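Local coordinates for multisubunit Na+/H+ antiporter, A subunit (Anoxybacillus flavithermus, PDB 6Z16), which probably exchanges sodium ions for protons across the cell membrane as one subunit of a multisubunit antiporter, at residues Ser156-Leu162 / Tyr218-Leu223; Ala245-Ser249 / Ala280-Ile285; Ala293-Val299 / Gly346-His350. All coordinates share one frame; numbering follows the deposited sequence.

Interaction 1. Residues Ser156-Leu162 / Tyr218-Leu223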
# COMPACT_ATOMS: atom_id res chain seq x y z
N SER A 156 41.79 82.57 -38.92
CA SER A 156 41.71 81.12 -39.05
C SER A 156 42.27 80.63 -40.38
O SER A 156 42.07 81.24 -41.43
CB SER A 156 40.27 80.65 -38.92
OG SER A 156 40.19 79.24 -39.03
N ASP A 157 42.96 79.50 -40.31
CA ASP A 157 43.54 78.82 -41.46
C ASP A 157 42.85 77.49 -41.75
O ASP A 157 42.98 76.96 -42.86
CB ASP A 157 45.04 78.64 -41.22
CG ASP A 157 45.75 77.94 -42.34
OD1 ASP A 157 45.89 78.55 -43.41
OD2 ASP A 157 46.15 76.77 -42.17
N HIS A 158 42.07 76.98 -40.80
CA HIS A 158 41.30 75.76 -40.99
C HIS A 158 39.88 76.13 -41.39
O HIS A 158 39.34 77.12 -40.91
CB HIS A 158 41.29 74.95 -39.69
CG HIS A 158 40.75 73.57 -39.84
ND1 HIS A 158 41.50 72.52 -40.31
CD2 HIS A 158 39.52 73.07 -39.58
CE1 HIS A 158 40.76 71.43 -40.32
NE2 HIS A 158 39.55 71.74 -39.89
N LEU A 159 39.28 75.32 -42.26
CA LEU A 159 37.96 75.65 -42.79
C LEU A 159 36.84 75.39 -41.78
O LEU A 159 35.89 76.18 -41.68
CB LEU A 159 37.70 74.89 -44.09
CG LEU A 159 38.49 75.35 -45.31
CD1 LEU A 159 38.31 74.41 -46.48
CD2 LEU A 159 38.07 76.75 -45.69
N ILE A 160 36.92 74.29 -41.04
CA ILE A 160 35.88 73.97 -40.06
C ILE A 160 35.97 74.91 -38.86
O ILE A 160 34.95 75.33 -38.31
CB ILE A 160 35.95 72.48 -39.66
CG1 ILE A 160 35.35 71.60 -40.76
CG2 ILE A 160 35.24 72.17 -38.36
CD1 ILE A 160 36.31 71.11 -41.79
N ALA A 161 37.19 75.29 -38.47
CA ALA A 161 37.35 76.29 -37.41
C ALA A 161 36.82 77.65 -37.85
O ALA A 161 36.17 78.35 -37.06
CB ALA A 161 38.83 76.40 -37.02
N LEU A 162 37.06 78.01 -39.11
CA LEU A 162 36.49 79.23 -39.69
C LEU A 162 34.97 79.18 -39.68
O LEU A 162 34.32 80.19 -39.37
CB LEU A 162 37.02 79.42 -41.10
CG LEU A 162 36.47 80.54 -41.98
CD1 LEU A 162 36.60 81.88 -41.32
CD2 LEU A 162 37.21 80.54 -43.29
N TYR A 218 42.36 70.32 -45.62
CA TYR A 218 41.41 71.27 -45.08
C TYR A 218 41.98 72.66 -44.87
O TYR A 218 41.21 73.61 -44.72
CB TYR A 218 40.90 70.81 -43.71
CG TYR A 218 40.08 69.56 -43.68
CD1 TYR A 218 38.72 69.59 -43.94
CD2 TYR A 218 40.66 68.35 -43.34
CE1 TYR A 218 37.97 68.44 -43.88
CE2 TYR A 218 39.92 67.20 -43.29
CZ TYR A 218 38.57 67.25 -43.56
OH TYR A 218 37.84 66.09 -43.50
N ASN A 219 43.30 72.80 -44.81
CA ASN A 219 43.89 74.10 -44.54
C ASN A 219 43.98 74.93 -45.82
O ASN A 219 44.25 74.41 -46.90
CB ASN A 219 45.26 73.94 -43.88
CG ASN A 219 46.15 72.96 -44.59
OD1 ASN A 219 45.78 72.39 -45.60
ND2 ASN A 219 47.34 72.75 -44.05
N ILE A 220 43.75 76.23 -45.67
CA ILE A 220 43.56 77.11 -46.81
C ILE A 220 44.87 77.33 -47.56
O ILE A 220 44.89 77.42 -48.79
CB ILE A 220 42.93 78.42 -46.33
CG1 ILE A 220 41.60 78.13 -45.65
CG2 ILE A 220 42.68 79.38 -47.47
CD1 ILE A 220 41.03 79.30 -44.90
N ARG A 221 46.00 77.35 -46.85
CA ARG A 221 47.27 77.65 -47.48
C ARG A 221 47.88 76.46 -48.22
O ARG A 221 48.90 76.64 -48.89
CB ARG A 221 48.26 78.17 -46.44
CG ARG A 221 47.80 79.46 -45.81
CD ARG A 221 47.72 80.57 -46.82
NE ARG A 221 49.05 80.92 -47.28
CZ ARG A 221 49.30 81.60 -48.39
NH1 ARG A 221 48.29 82.00 -49.16
NH2 ARG A 221 50.54 81.88 -48.73
N GLU A 222 47.30 75.27 -48.11
CA GLU A 222 47.71 74.16 -48.96
C GLU A 222 46.75 73.91 -50.12
O GLU A 222 47.12 73.21 -51.06
CB GLU A 222 47.85 72.88 -48.14
CG GLU A 222 49.06 72.88 -47.23
CD GLU A 222 50.37 72.83 -47.99
OE1 GLU A 222 50.41 72.20 -49.07
OE2 GLU A 222 51.36 73.44 -47.52
N LEU A 223 45.54 74.48 -50.07
CA LEU A 223 44.65 74.46 -51.22
C LEU A 223 45.14 75.36 -52.34
O LEU A 223 44.72 75.17 -53.49
CB LEU A 223 43.25 74.88 -50.80
CG LEU A 223 42.51 73.94 -49.86
CD1 LEU A 223 41.22 74.57 -49.40
CD2 LEU A 223 42.24 72.63 -50.54

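Interaction 2. Residues Ala245-Ser249 / Ala280-Ile285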
# COMPACT_ATOMS: atom_id res chain seq x y z
N ALA A 245 29.00 83.86 -48.68
CA ALA A 245 29.72 85.12 -48.56
C ALA A 245 28.89 86.30 -49.02
O ALA A 245 29.02 87.40 -48.46
CB ALA A 245 31.03 85.05 -49.34
N PHE A 246 28.03 86.11 -50.02
CA PHE A 246 27.11 87.18 -50.40
C PHE A 246 26.00 87.34 -49.37
O PHE A 246 25.43 88.43 -49.25
CB PHE A 246 26.49 86.92 -51.76
CG PHE A 246 27.45 87.05 -52.90
CD1 PHE A 246 28.66 87.71 -52.75
CD2 PHE A 246 27.14 86.50 -54.13
CE1 PHE A 246 29.53 87.82 -53.81
CE2 PHE A 246 28.01 86.60 -55.18
CZ PHE A 246 29.21 87.27 -55.02
N THR A 247 25.69 86.28 -48.64
CA THR A 247 24.63 86.37 -47.66
C THR A 247 25.08 87.14 -46.43
O THR A 247 24.30 87.91 -45.84
CB THR A 247 24.18 84.97 -47.27
OG1 THR A 247 23.98 84.18 -48.45
CG2 THR A 247 22.88 85.05 -46.54
N LYS A 248 26.35 86.97 -46.03
CA LYS A 248 26.83 87.62 -44.81
C LYS A 248 27.00 89.12 -44.99
O LYS A 248 26.55 89.91 -44.15
CB LYS A 248 28.15 86.99 -44.37
CG LYS A 248 28.77 87.65 -43.16
CD LYS A 248 27.91 87.57 -41.91
CE LYS A 248 27.89 86.18 -41.30
NZ LYS A 248 27.13 86.17 -40.03
N SER A 249 27.63 89.55 -46.08
CA SER A 249 27.98 90.94 -46.28
C SER A 249 26.86 91.78 -46.88
O SER A 249 27.15 92.87 -47.39
CB SER A 249 29.23 91.04 -47.17
OG SER A 249 28.95 90.61 -48.48
N ALA A 280 32.65 90.24 -43.17
CA ALA A 280 33.14 88.87 -43.07
C ALA A 280 33.07 88.16 -44.41
O ALA A 280 33.99 87.42 -44.78
CB ALA A 280 32.35 88.11 -42.01
N GLY A 281 31.98 88.37 -45.16
CA GLY A 281 31.91 87.84 -46.51
C GLY A 281 32.93 88.47 -47.43
O GLY A 281 33.46 87.80 -48.32
N ILE A 282 33.22 89.76 -47.22
CA ILE A 282 34.30 90.44 -47.91
C ILE A 282 35.63 89.75 -47.63
O ILE A 282 36.43 89.52 -48.54
CB ILE A 282 34.34 91.92 -47.50
CG1 ILE A 282 33.01 92.61 -47.81
CG2 ILE A 282 35.47 92.64 -48.19
CD1 ILE A 282 32.70 92.69 -49.27
N TYR A 283 35.86 89.38 -46.36
CA TYR A 283 37.09 88.67 -46.01
C TYR A 283 37.16 87.30 -46.67
O TYR A 283 38.24 86.88 -47.10
CB TYR A 283 37.25 88.52 -44.50
CG TYR A 283 38.49 87.71 -44.14
CD1 TYR A 283 39.75 88.25 -44.30
CD2 TYR A 283 38.39 86.40 -43.69
CE1 TYR A 283 40.88 87.52 -44.00
CE2 TYR A 283 39.52 85.66 -43.40
CZ TYR A 283 40.76 86.23 -43.55
OH TYR A 283 41.89 85.51 -43.25
N VAL A 284 36.04 86.59 -46.75
CA VAL A 284 36.06 85.25 -47.33
C VAL A 284 36.32 85.31 -48.83
O VAL A 284 37.11 84.52 -49.36
CB VAL A 284 34.75 84.50 -47.00
CG1 VAL A 284 34.69 83.17 -47.71
CG2 VAL A 284 34.68 84.27 -45.52
N ILE A 285 35.70 86.27 -49.52
CA ILE A 285 35.94 86.45 -50.95
C ILE A 285 37.39 86.84 -51.20
O ILE A 285 38.06 86.26 -52.07
CB ILE A 285 34.96 87.50 -51.52
CG1 ILE A 285 33.53 86.98 -51.45
CG2 ILE A 285 35.30 87.83 -52.95
CD1 ILE A 285 32.50 88.03 -51.69

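Interaction 3. Residues Ala293-Val299 / Gly346-His350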
# COMPACT_ATOMS: atom_id res chain seq x y z
N ALA A 293 39.47 82.58 -58.53
CA ALA A 293 39.44 83.62 -59.56
C ALA A 293 40.13 83.20 -60.85
O ALA A 293 40.23 84.01 -61.77
CB ALA A 293 40.06 84.91 -59.05
N VAL A 294 40.60 81.95 -60.94
CA VAL A 294 41.07 81.42 -62.21
C VAL A 294 39.91 81.09 -63.14
O VAL A 294 40.11 80.94 -64.35
CB VAL A 294 41.99 80.22 -61.91
CG1 VAL A 294 41.18 79.04 -61.42
CG2 VAL A 294 42.88 79.86 -63.10
N SER A 295 38.69 80.99 -62.61
CA SER A 295 37.49 80.81 -63.41
C SER A 295 36.76 82.13 -63.58
O SER A 295 36.92 83.07 -62.79
CB SER A 295 36.56 79.78 -62.77
OG SER A 295 36.01 80.29 -61.57
N SER A 296 35.92 82.20 -64.61
CA SER A 296 35.21 83.43 -64.93
C SER A 296 33.92 83.58 -64.14
O SER A 296 33.45 84.72 -63.97
CB SER A 296 34.91 83.48 -66.42
OG SER A 296 36.11 83.46 -67.17
N VAL A 297 33.35 82.47 -63.67
CA VAL A 297 32.07 82.50 -62.97
C VAL A 297 32.19 83.28 -61.67
O VAL A 297 31.33 84.11 -61.35
CB VAL A 297 31.57 81.07 -62.73
CG1 VAL A 297 30.23 81.08 -62.02
CG2 VAL A 297 31.49 80.30 -64.04
N TRP A 298 33.29 83.05 -60.94
CA TRP A 298 33.58 83.76 -59.70
C TRP A 298 33.68 85.26 -59.93
O TRP A 298 32.95 86.04 -59.30
CB TRP A 298 34.90 83.24 -59.11
CG TRP A 298 35.35 83.88 -57.81
CD1 TRP A 298 36.20 84.93 -57.67
CD2 TRP A 298 35.03 83.45 -56.48
NE1 TRP A 298 36.40 85.22 -56.34
CE2 TRP A 298 35.69 84.32 -55.59
CE3 TRP A 298 34.23 82.43 -55.95
CZ2 TRP A 298 35.59 84.19 -54.21
CZ3 TRP A 298 34.14 82.30 -54.58
CH2 TRP A 298 34.81 83.18 -53.73
N VAL A 299 34.54 85.67 -60.86
CA VAL A 299 34.86 87.09 -61.00
C VAL A 299 33.68 87.86 -61.56
O VAL A 299 33.36 88.96 -61.08
CB VAL A 299 36.16 87.26 -61.82
CG1 VAL A 299 37.27 86.50 -61.16
CG2 VAL A 299 36.04 86.78 -63.24
N GLY A 346 39.74 90.06 -59.09
CA GLY A 346 39.79 88.68 -59.52
C GLY A 346 40.10 88.55 -61.00
O GLY A 346 40.79 87.61 -61.42
N LEU A 347 39.60 89.49 -61.81
CA LEU A 347 39.97 89.54 -63.24
C LEU A 347 41.46 89.76 -63.46
O LEU A 347 41.96 89.45 -64.54
CB LEU A 347 39.21 90.63 -63.99
CG LEU A 347 37.76 90.48 -64.38
CD1 LEU A 347 37.25 91.80 -64.90
CD2 LEU A 347 37.66 89.42 -65.45
N SER A 348 42.15 90.32 -62.47
CA SER A 348 43.61 90.44 -62.54
C SER A 348 44.37 89.12 -62.74
O SER A 348 45.50 89.15 -63.22
CB SER A 348 44.16 91.09 -61.27
OG SER A 348 45.57 91.10 -61.29
N PHE A 349 43.79 87.97 -62.38
CA PHE A 349 44.54 86.72 -62.40
C PHE A 349 44.75 86.11 -63.78
O PHE A 349 45.66 85.29 -63.93
CB PHE A 349 43.85 85.67 -61.52
CG PHE A 349 44.14 85.81 -60.07
CD1 PHE A 349 45.24 85.19 -59.52
CD2 PHE A 349 43.33 86.60 -59.27
CE1 PHE A 349 45.53 85.33 -58.18
CE2 PHE A 349 43.61 86.75 -57.94
CZ PHE A 349 44.71 86.12 -57.39
N HIS A 350 43.93 86.47 -64.77
CA HIS A 350 43.99 85.76 -66.04
C HIS A 350 45.20 86.20 -66.86
O HIS A 350 46.13 85.41 -67.09
CB HIS A 350 42.70 85.98 -66.82
CG HIS A 350 41.49 85.47 -66.12
ND1 HIS A 350 41.20 84.13 -66.01
CD2 HIS A 350 40.49 86.12 -65.48
CE1 HIS A 350 40.07 83.97 -65.34
NE2 HIS A 350 39.62 85.17 -65.01

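Interaction 1. Residues Ser156-Leu162 / Tyr218-Leu223
Tyr-218 meets three side chains of 156-162. Its CB lies beside the imidazole of His-158, with CE1 of that ring 3.4 Å from Tyr-218 CB. The two side chains run side by side and point the same way, and their ring planes are 35° apart. CD1 of Ile-160 reaches the phenol obliquely, 3.6 Å from Tyr-218 CD1. The carbonyl O of Tyr-218 lies 3.3 Å from CG of Leu-159. The next residue, Asn-219, rests its CB near the Asp-157 carboxylate, while its OD1 is hydrogen-bonded to Thr-217 OG1. Ile-220 supplies the backbone link: its N donates to Asp-157 O at 3.0 Å. CG1 of Ile-220 also lies 3.8 Å from Leu-159 CD2. Arg-221 turns its aliphatic CG to Asp-157 OD1. Asp-157 reaches this side because its CG is anti to the backbone N (chi1 180°). The guanidinium makes a cation-pi contact with Tyr-530; the charged ends stay apart, Asp-157 OD1 being 5.5 Å from Arg-221 NE. Leu-223 closes the contact tip to tip, its CD1 4.1 Å from Leu-159 CD1. Shortening Leu-159 to an alanine would remove both methyl ends and is likely to leave a gap beside Ile-220 CG1 and Leu-223 CD1. The contact sits at a helix start: His-158 is the N-cap of helix 159-177, and its O accepts from both Ser-156 OG and Leu-162 N. Around it, Phe-208 of helix 184-214 packs on Leu-159, strand 97-103 touches Asp-157 and His-158, helix 280-292 lies against Ile-220, and Tyr-218 OH bonds Lys-397 of a neighbouring antiporter subunit.

Interaction 2. Residues Ala245-Ser249 / Ala280-Ile285
Phe-246 and Ile-285 meet because each holds its first branch beside the backbone N. CG of Phe-246 is anti to its carbonyl carbon (chi1 -70°), and so is CG1 of Ile-285. The extended second torsion of Ile-285 (chi2 167°) carries CD1 out to the phenyl ring. Ile-285 CD1 lies 3.7 Å from Phe-246 CE1, and the side chains cross at about a right angle. CG1 of the same isoleucine packs on Ala-245 CB at 3.8 Å. The backbones come closest at Ala-245 and Gly-281, whose CA atoms are 4.0 Å apart. Gly-281 CA makes a C-H...O contact with Ala-245 O at 3.5 Å; a side chain on Gly-281 would point at this carbonyl. Ser-249 OG also donates to Ala-245 O, at 3.2 Å and in the carbonyl plane. Lys-248 lays its CG against Ala-280 CB at 3.8 Å. Its chain then bends and leads its NZ end away to a cation-pi contact with Trp-166. Helix 234-248 stops here, in agreement with the interrupted transmembrane helix of antiporter-like subunits in complex I relatives. This end of the helix packs on the start of helix 280-292. Helix 184-214 touches Ala-245 and Val-284 through Met-204. Helix 296-316 lies against Phe-246, and helix 323-347 against Ile-282 and Ile-285.

Interaction 3. Residues Ala293-Val299 / Gly346-His350
Ala-293 and Val-299 pack on Gly-346 where helix ends meet in the transmembrane bundle shared with complex I antiporter-like subunits. Ala-293 lies in a short connection between two transmembrane helices, 280-292 and 296-316, and Val-299 in the first turn of the second. They pack on residues 346-350, where helix 323-347 runs out. Gly-346 stands opposite Ala-293, with their CA atoms 5.1 Å apart. A side chain on Gly-346 would point toward Val-299 and Ala-293; the lack of one is consistent with the close approach. CG1 of Val-299 rests on this backbone, 3.5 Å from Gly-346 C. CG1 gets there from a position beside the backbone N, anti to the carbonyl carbon (chi1 -57°). The other branch, CG2, crosses over to Leu-347 CD2 at 3.8 Å. The CB of Ala-293 lies 3.7 Å from CD2 of the Phe-349 ring, which it meets obliquely. Phe-349 N bonds Gly-346 O at 3.2 Å, so the chain keeps a helical course past Gly-346. Leu-529 and Thr-289 of helix 280-292 also touch Phe-349. His-350 lies at the more exposed margin and brings its imidazole up to the turn edge first. Its NE2 is near Ala-293 O, but the angle is too poor for a hydrogen bond. The ring instead presents its edge to Val-294, with CE1 of His-350 3.2 Å from Val-294 O and that oxygen near the ring plane.

In the fold
The three contacts follow one another along the chain within a single antiporter-family region. Helix 280-292 ties them together: it supplies one side of interaction 2, packs on Ile-220 of interaction 1, and leads into the turn of interaction 3. Interactions 2 and 3 touch directly, Ile-285 CG2 lying 3.9 Å from Trp-298 CZ2, although their centres are about 17 Å apart. Interactions 1 and 2 have centres about 16 Å apart and nearest atoms about 5 Å apart, without touching. Interactions 1 and 3 are more distant, about 21 Å between centres. Phosphatidylethanolamine lies about 5 Å from the side chain of Ser-296 in interaction 3 and about 7 Å from that of Phe-246 in interaction 2.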